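Local structure of ciona betagamma-crystallin (Ciona intestinalis, 2BV2) at residues A[4-9]-A[34-39]; A[12-17]-A[28-33]; A[41-46]-A[58-63]. The protein binds two calcium ions and probably serves as a structural component of the neuroectodermal visual system, as a single-domain member of the betagamma-crystallin family. One frame throughout, in Å; residues are numbered along the deposited sequence.

From the N terminus, strand 2-6 is followed by strand 15-18, its antiparallel neighbour. The chain then runs through a long loop to strand 36-41. Contact 1 pairs residues 4-9 with 34-39 and closes the loop between them, within the first Greek key. Contact 2, between 12-17 and 28-33, is nested inside that loop. The two share the calcium ion of chain C, and Leu-5 and Glu-7 probably hydrogen-bond to Leu-16 and Lys-14. Contact 3, between 41-46 and 58-63, follows in series and closes the hairpin of the second Greek key. Strand 62-64 then returns beside strand 36-41 in the first sheet, so contact 3 ties the two sheets together.

Contact 1 of 3, residues A[4-9]-A[34-39]; sequences ILFEDV and VSSIIV. With CA (calcium ion), chain C.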
# COMPACT_ATOMS: atom_id res chain seq x y z
N ILE A 4 0.85 0.13 6.99
CA ILE A 4 -0.36 -0.67 7.20
C ILE A 4 -1.31 -0.44 6.02
O ILE A 4 -1.74 0.70 5.76
CB ILE A 4 -1.06 -0.30 8.50
CG1 ILE A 4 -0.12 -0.48 9.69
CG2 ILE A 4 -2.31 -1.15 8.69
CD1 ILE A 4 -0.57 0.27 10.93
N LEU A 5 -1.65 -1.53 5.34
CA LEU A 5 -2.52 -1.52 4.17
C LEU A 5 -3.91 -1.94 4.60
O LEU A 5 -4.03 -2.89 5.38
CB LEU A 5 -2.02 -2.52 3.14
CG LEU A 5 -0.55 -2.42 2.69
CD1 LEU A 5 -0.24 -3.52 1.70
CD2 LEU A 5 -0.17 -1.06 2.12
N PHE A 6 -4.93 -1.27 4.09
CA PHE A 6 -6.31 -1.53 4.47
C PHE A 6 -7.16 -1.88 3.27
O PHE A 6 -7.06 -1.23 2.24
CB PHE A 6 -6.94 -0.30 5.14
CG PHE A 6 -6.38 0.00 6.49
CD1 PHE A 6 -6.99 -0.47 7.65
CD2 PHE A 6 -5.26 0.79 6.62
CE1 PHE A 6 -6.45 -0.19 8.91
CE2 PHE A 6 -4.70 1.06 7.88
CZ PHE A 6 -5.29 0.60 9.01
N GLU A 7 -8.07 -2.83 3.46
CA GLU A 7 -8.99 -3.28 2.41
C GLU A 7 -9.98 -2.22 1.98
O GLU A 7 -10.28 -2.09 0.78
CB GLU A 7 -9.71 -4.53 2.93
CG GLU A 7 -10.82 -5.09 2.04
CD GLU A 7 -11.95 -5.70 2.84
OE1 GLU A 7 -11.87 -5.67 4.07
OE2 GLU A 7 -12.92 -6.21 2.24
N ASP A 8 -10.50 -1.46 2.96
CA ASP A 8 -11.49 -0.43 2.70
C ASP A 8 -10.93 0.98 2.93
O ASP A 8 -9.97 1.18 3.64
CB ASP A 8 -12.70 -0.60 3.63
CG ASP A 8 -13.38 -1.96 3.48
OD1 ASP A 8 -13.18 -2.65 2.44
OD2 ASP A 8 -14.12 -2.35 4.42
N VAL A 9 -11.61 1.96 2.33
CA VAL A 9 -11.33 3.36 2.59
C VAL A 9 -11.49 3.70 4.08
O VAL A 9 -12.14 2.98 4.86
CB VAL A 9 -12.21 4.31 1.72
CG1 VAL A 9 -11.98 4.05 0.26
CG2 VAL A 9 -13.67 4.20 2.08
N VAL A 34 -6.40 -2.99 -1.89
CA VAL A 34 -6.11 -1.90 -0.97
C VAL A 34 -6.84 -0.60 -1.37
O VAL A 34 -6.83 -0.19 -2.53
CB VAL A 34 -4.60 -1.64 -0.85
CG1 VAL A 34 -4.31 -0.30 -0.13
CG2 VAL A 34 -3.92 -2.79 -0.13
N SER A 35 -7.50 0.01 -0.38
CA SER A 35 -8.25 1.22 -0.58
C SER A 35 -7.87 2.36 0.39
O SER A 35 -8.29 3.48 0.18
CB SER A 35 -9.74 0.89 -0.48
OG SER A 35 -10.14 -0.02 -1.50
N SER A 36 -7.13 2.07 1.47
CA SER A 36 -6.50 3.12 2.27
C SER A 36 -5.21 2.60 2.91
O SER A 36 -4.97 1.38 2.95
CB SER A 36 -7.46 3.63 3.35
OG SER A 36 -7.82 2.61 4.27
N ILE A 37 -4.40 3.53 3.40
CA ILE A 37 -3.05 3.22 3.87
C ILE A 37 -2.66 4.14 5.02
O ILE A 37 -2.98 5.32 4.99
CB ILE A 37 -1.98 3.38 2.74
CG1 ILE A 37 -2.20 2.37 1.61
CG2 ILE A 37 -0.55 3.24 3.31
CD1 ILE A 37 -1.22 2.56 0.45
N ILE A 38 -1.99 3.59 6.03
CA ILE A 38 -1.34 4.38 7.05
C ILE A 38 0.15 4.06 7.02
O ILE A 38 0.54 2.89 7.14
CB ILE A 38 -1.89 4.07 8.46
CG1 ILE A 38 -3.35 4.52 8.53
CG2 ILE A 38 -1.00 4.76 9.53
CD1 ILE A 38 -4.03 4.27 9.86
N VAL A 39 0.97 5.08 6.82
CA VAL A 39 2.42 4.90 6.99
C VAL A 39 2.77 5.37 8.39
O VAL A 39 2.68 6.55 8.69
CB VAL A 39 3.23 5.68 5.93
CG1 VAL A 39 4.72 5.53 6.17
CG2 VAL A 39 2.90 5.20 4.53
CA CA C . -10.80 -2.31 -1.45
O HOH W 1 -12.48 -1.58 -2.89
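A calcium site and a classic beta bulge lie together where strand 2-6 pairs with the chain leading into strand 36-41. Ser-35 and Ser-36 both face Phe-6. Phe-6 O takes a firm bond from Ser-35 N at 2.9 Å and a weak one from Ser-36 N at 3.4 Å. Beyond the bulge the pairing is regular and antiparallel, with Ile-4 N to Ile-38 O at 2.8 Å. On one face of the sheet Phe-6 CE2 packs 3.8 Å from Ile-38 CG1. On the other, Leu-5 and Ile-37 lie side by side, and Leu-5 CB meets Val-34 CG2 at 3.8 Å.

Ser-36 OG sits between its own N and carbonyl carbon (chi1 62°). From there Ser-36 OG donates to Asp-8 O at 2.7 Å, in the carbonyl plane, and it accepts from Phe-11 N. Ser-35 OG binds the calcium ion at 2.4 Å, and Glu-7 O binds it at 2.3 Å. Ile-33 O, Asp-75 OD1 and a water complete the site, while Asp-74 hydrogen-bonds Ser-35 OG. Residues 31-36 fit the N/D-N/D-X-X-S/T-S calcium motif typical of betagamma-crystallins, with Ile-33 O and Ser-35 OG as ligands here.

Contact 2 of 3, residues A[12-17]-A[28-33]; sequences GGKKLE and HGFNDI. With CA (calcium ion), chain D; CA (calcium ion), chain C.
Leu-16 lays its CB over the centre of the Phe-30 ring, a CH-pi contact 3.7 Å from CB to the ring centroid and 7° off the normal. This joins strand 15-18 to the loop before strand 36-41 within the first Greek key of the betagamma-crystallin fold. The Leu-16 and Phe-30 side chains slide past each other in opposite directions. Leu-16 CG is anti to the backbone N (chi1 179°), and beyond it CD2 reaches His-28 CB at 3.8 Å. Ile-33 CD1 lies over the centre of the opposite face of the Phe-30 ring, 3.8 Å above its plane. The ring is thus sandwiched between two aliphatic groups. At its edge, Phe-30 CZ comes 3.5 Å from Lys-14 O. Lys-14 CG is 3.9 Å from Phe-30 CE1. The same ring also touches Leu-5 of strand 2-6. An alanine in place of Phe-30 would probably open a gap between Leu-16 and Ile-33 and leave the aliphatic part of Lys-14 without its ring partner.

The loop goes on to two calcium sites. Asp-32 OD1 binds one ion, and Ile-33 O binds the other. No direct hydrogen bond joins the two segments. A water bridges them instead, accepting from Lys-14 NZ at 2.9 Å and donating to Gly-29 O at 2.8 Å.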
# COMPACT_ATOMS: atom_id res chain seq x y z
N GLY A 12 -10.79 1.10 7.17
CA GLY A 12 -11.68 0.00 7.49
C GLY A 12 -11.28 -1.33 6.88
O GLY A 12 -10.34 -1.43 6.06
N GLY A 13 -12.01 -2.36 7.27
CA GLY A 13 -11.82 -3.68 6.68
C GLY A 13 -10.55 -4.35 7.14
O GLY A 13 -9.93 -3.97 8.14
N LYS A 14 -10.14 -5.36 6.36
CA LYS A 14 -8.95 -6.15 6.67
C LYS A 14 -7.67 -5.29 6.56
O LYS A 14 -7.55 -4.41 5.70
CB LYS A 14 -8.86 -7.34 5.72
CG LYS A 14 -7.95 -8.45 6.15
CD LYS A 14 -8.08 -9.67 5.18
CE LYS A 14 -7.30 -10.90 5.67
NZ LYS A 14 -7.35 -12.04 4.70
N LYS A 15 -6.72 -5.55 7.45
CA LYS A 15 -5.48 -4.79 7.40
C LYS A 15 -4.28 -5.71 7.37
O LYS A 15 -4.34 -6.84 7.84
CB LYS A 15 -5.38 -3.78 8.53
CG LYS A 15 -5.41 -4.34 9.92
CD LYS A 15 -5.44 -3.20 10.93
CE LYS A 15 -5.05 -3.65 12.32
NZ LYS A 15 -5.23 -2.55 13.33
N LEU A 16 -3.20 -5.20 6.77
CA LEU A 16 -1.92 -5.90 6.66
C LEU A 16 -0.83 -4.92 7.05
O LEU A 16 -0.64 -3.91 6.38
CB LEU A 16 -1.68 -6.39 5.23
CG LEU A 16 -0.36 -7.12 4.99
CD1 LEU A 16 -0.36 -8.42 5.76
CD2 LEU A 16 -0.13 -7.39 3.53
N GLU A 17 -0.12 -5.23 8.14
CA GLU A 17 1.02 -4.42 8.56
C GLU A 17 2.30 -5.03 8.00
O GLU A 17 2.51 -6.24 8.13
CB GLU A 17 1.13 -4.35 10.08
CG GLU A 17 2.24 -3.43 10.56
CD GLU A 17 2.39 -3.42 12.05
OE1 GLU A 17 1.37 -3.23 12.75
OE2 GLU A 17 3.54 -3.60 12.53
N HIS A 28 0.20 -12.58 0.72
CA HIS A 28 -0.60 -12.24 1.91
C HIS A 28 -2.07 -11.98 1.62
O HIS A 28 -2.78 -11.47 2.47
CB HIS A 28 0.03 -11.03 2.59
CG HIS A 28 1.40 -11.30 3.11
ND1 HIS A 28 2.51 -10.59 2.70
CD2 HIS A 28 1.85 -12.21 4.00
CE1 HIS A 28 3.58 -11.05 3.32
NE2 HIS A 28 3.21 -12.04 4.11
N GLY A 29 -2.55 -12.34 0.42
CA GLY A 29 -3.96 -12.18 0.07
C GLY A 29 -4.40 -10.73 -0.05
O GLY A 29 -5.59 -10.42 0.16
N PHE A 30 -3.47 -9.85 -0.40
CA PHE A 30 -3.72 -8.41 -0.41
C PHE A 30 -3.48 -7.77 -1.79
O PHE A 30 -3.30 -6.56 -1.92
CB PHE A 30 -2.88 -7.72 0.67
CG PHE A 30 -3.70 -7.24 1.82
CD1 PHE A 30 -4.17 -8.13 2.77
CD2 PHE A 30 -4.00 -5.89 1.98
CE1 PHE A 30 -4.93 -7.70 3.83
CE2 PHE A 30 -4.78 -5.46 3.03
CZ PHE A 30 -5.23 -6.37 3.96
N ASN A 31 -3.48 -8.59 -2.82
CA ASN A 31 -3.36 -8.08 -4.17
C ASN A 31 -4.69 -7.51 -4.64
O ASN A 31 -5.73 -8.14 -4.53
CB ASN A 31 -2.93 -9.18 -5.16
CG ASN A 31 -2.50 -8.62 -6.48
OD1 ASN A 31 -1.56 -7.82 -6.54
ND2 ASN A 31 -3.18 -9.01 -7.56
N ASP A 32 -4.62 -6.29 -5.17
CA ASP A 32 -5.74 -5.62 -5.79
C ASP A 32 -6.97 -5.46 -4.90
O ASP A 32 -8.10 -5.58 -5.36
CB ASP A 32 -6.11 -6.27 -7.12
CG ASP A 32 -5.02 -6.13 -8.17
OD1 ASP A 32 -4.07 -5.36 -7.95
OD2 ASP A 32 -5.12 -6.77 -9.23
N ILE A 33 -6.72 -5.19 -3.61
CA ILE A 33 -7.81 -4.83 -2.71
C ILE A 33 -7.60 -3.58 -1.89
O ILE A 33 -8.53 -3.16 -1.22
CB ILE A 33 -8.14 -5.97 -1.70
CG1 ILE A 33 -6.98 -6.22 -0.73
CG2 ILE A 33 -8.51 -7.24 -2.44
CD1 ILE A 33 -7.38 -7.17 0.39
CA CA D . -2.28 -4.40 -9.34
CA CA C . -10.80 -2.31 -1.45
O HOH W 2 -7.47 -11.57 1.83
O HOH W 1 -12.48 -1.58 -2.89

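Contact 3 of 3, residues A[41-46]-A[58-63]; sequences SGTWFV and KLTPGK. With SO4 (sulfate ion), chain F.
Lys-58 and Phe-45 cross obliquely on one face of the hairpin formed by strands 44-47 and 56-59. Lys-58 CG is anti to the backbone N (chi1 -166°), and the chain is extended beyond it. Its CB and CG meet the CE1 side of the Phe-45 ring, with Lys-58 CG 3.7 Å from Phe-45 CE1. Further out, Lys-58 CE meets Thr-43 CG2 at 3.7 Å. Thr-43 lies side by side with Thr-60 at the strand end.

Trp-44 and Leu-59 point to the other face. Their backbones form an antiparallel hydrogen-bonded pair, with Trp-44 N to Leu-59 O and Leu-59 N to Trp-44 O both at 2.8 Å. Trp-44 CG is anti to the carbonyl carbon (chi1 -69°), and the indole leads away from strand 56-59. Trp-44 NE1 donates to Ser-41 O at 3.1 Å, and that oxygen lies in the ring plane. This bond and the packing on Ile-3, Val-39 and Val-80 probably hold the indole's rotation. Leu-59 CD2 touches Val-46 CG1 at 3.9 Å, the two side chains crossing at about a right angle. Leu-59 also reaches Ile-37 and Val-39 of the first sheet.

At the turn, Gly-42 N donates to a sulfate oxygen, O1, at 2.7 Å. The sulfate probably comes from the crystallisation liquor. Pro-61 CD lies 3.3 Å from Gly-42 O, which is buried with no polar partner.

The apolar face of Trp-44 and Leu-59 thus joins the two sheets of the domain, while on the other face the Lys-58 methylenes pack on the Phe-45 ring.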
# COMPACT_ATOMS: atom_id res chain seq x y z
N SER A 41 5.90 4.75 9.91
CA SER A 41 7.27 5.22 9.81
C SER A 41 7.86 4.81 8.48
O SER A 41 7.38 3.88 7.86
CB SER A 41 8.11 4.62 10.94
OG SER A 41 8.06 3.20 10.90
N GLY A 42 8.90 5.52 8.06
CA GLY A 42 9.61 5.24 6.84
C GLY A 42 8.96 5.89 5.65
O GLY A 42 7.82 6.36 5.74
N THR A 43 9.70 5.96 4.55
CA THR A 43 9.15 6.35 3.26
C THR A 43 8.97 5.06 2.46
O THR A 43 9.83 4.18 2.50
CB THR A 43 10.05 7.33 2.50
OG1 THR A 43 10.24 8.52 3.28
CG2 THR A 43 9.40 7.72 1.17
N TRP A 44 7.83 4.94 1.79
CA TRP A 44 7.43 3.73 1.06
C TRP A 44 7.02 4.07 -0.36
O TRP A 44 6.44 5.11 -0.59
CB TRP A 44 6.25 3.06 1.76
CG TRP A 44 6.65 2.47 3.09
CD1 TRP A 44 6.77 3.12 4.26
CD2 TRP A 44 6.96 1.10 3.36
NE1 TRP A 44 7.17 2.25 5.26
CE2 TRP A 44 7.27 1.00 4.72
CE3 TRP A 44 7.00 -0.05 2.57
CZ2 TRP A 44 7.62 -0.20 5.32
CZ3 TRP A 44 7.34 -1.25 3.16
CH2 TRP A 44 7.65 -1.31 4.52
N PHE A 45 7.37 3.20 -1.30
CA PHE A 45 6.81 3.26 -2.64
C PHE A 45 5.84 2.10 -2.79
O PHE A 45 6.17 0.96 -2.50
CB PHE A 45 7.91 3.14 -3.69
CG PHE A 45 8.79 4.35 -3.78
CD1 PHE A 45 8.43 5.44 -4.55
CD2 PHE A 45 10.00 4.40 -3.10
CE1 PHE A 45 9.24 6.56 -4.64
CE2 PHE A 45 10.82 5.52 -3.18
CZ PHE A 45 10.44 6.60 -3.95
N VAL A 46 4.65 2.40 -3.29
CA VAL A 46 3.68 1.36 -3.54
C VAL A 46 3.42 1.33 -5.04
O VAL A 46 3.42 2.36 -5.69
CB VAL A 46 2.37 1.55 -2.73
CG1 VAL A 46 2.68 1.50 -1.24
CG2 VAL A 46 1.67 2.84 -3.10
N LYS A 58 4.78 7.48 -4.05
CA LYS A 58 5.60 7.71 -2.88
C LYS A 58 4.76 8.17 -1.70
O LYS A 58 3.94 9.09 -1.81
CB LYS A 58 6.64 8.79 -3.19
CG LYS A 58 7.77 8.89 -2.18
CD LYS A 58 8.68 10.04 -2.57
CE LYS A 58 9.78 10.23 -1.57
NZ LYS A 58 10.49 11.50 -1.85
N LEU A 59 5.02 7.55 -0.55
CA LEU A 59 4.21 7.74 0.65
C LEU A 59 5.17 7.96 1.77
O LEU A 59 6.12 7.19 1.93
CB LEU A 59 3.42 6.48 0.96
CG LEU A 59 2.05 6.25 0.35
CD1 LEU A 59 1.99 6.63 -1.09
CD2 LEU A 59 1.69 4.79 0.58
N THR A 60 4.95 9.03 2.53
CA THR A 60 5.71 9.33 3.74
C THR A 60 4.77 9.19 4.92
O THR A 60 3.55 9.05 4.73
CB THR A 60 6.30 10.75 3.67
OG1 THR A 60 5.25 11.70 3.50
CG2 THR A 60 7.25 10.86 2.49
N PRO A 61 5.31 9.18 6.15
CA PRO A 61 4.50 8.99 7.34
C PRO A 61 3.23 9.84 7.39
O PRO A 61 3.27 11.04 7.15
CB PRO A 61 5.46 9.34 8.48
CG PRO A 61 6.79 8.92 7.95
CD PRO A 61 6.74 9.35 6.50
N GLY A 62 2.11 9.21 7.72
CA GLY A 62 0.81 9.86 7.69
C GLY A 62 -0.28 8.90 7.24
O GLY A 62 -0.02 7.74 6.94
N LYS A 63 -1.50 9.42 7.20
CA LYS A 63 -2.66 8.67 6.83
C LYS A 63 -3.16 9.05 5.43
O LYS A 63 -3.17 10.21 5.03
CB LYS A 63 -3.77 8.87 7.86
CG LYS A 63 -3.37 8.43 9.27
CD LYS A 63 -4.54 8.51 10.26
CE LYS A 63 -4.13 8.01 11.66
NZ LYS A 63 -5.20 8.15 12.73
S SO4 F . 11.10 7.40 10.78
O1 SO4 F . 10.67 6.96 9.46
O2 SO4 F . 12.03 8.51 10.65
O3 SO4 F . 9.94 7.81 11.57
O4 SO4 F . 11.75 6.28 11.47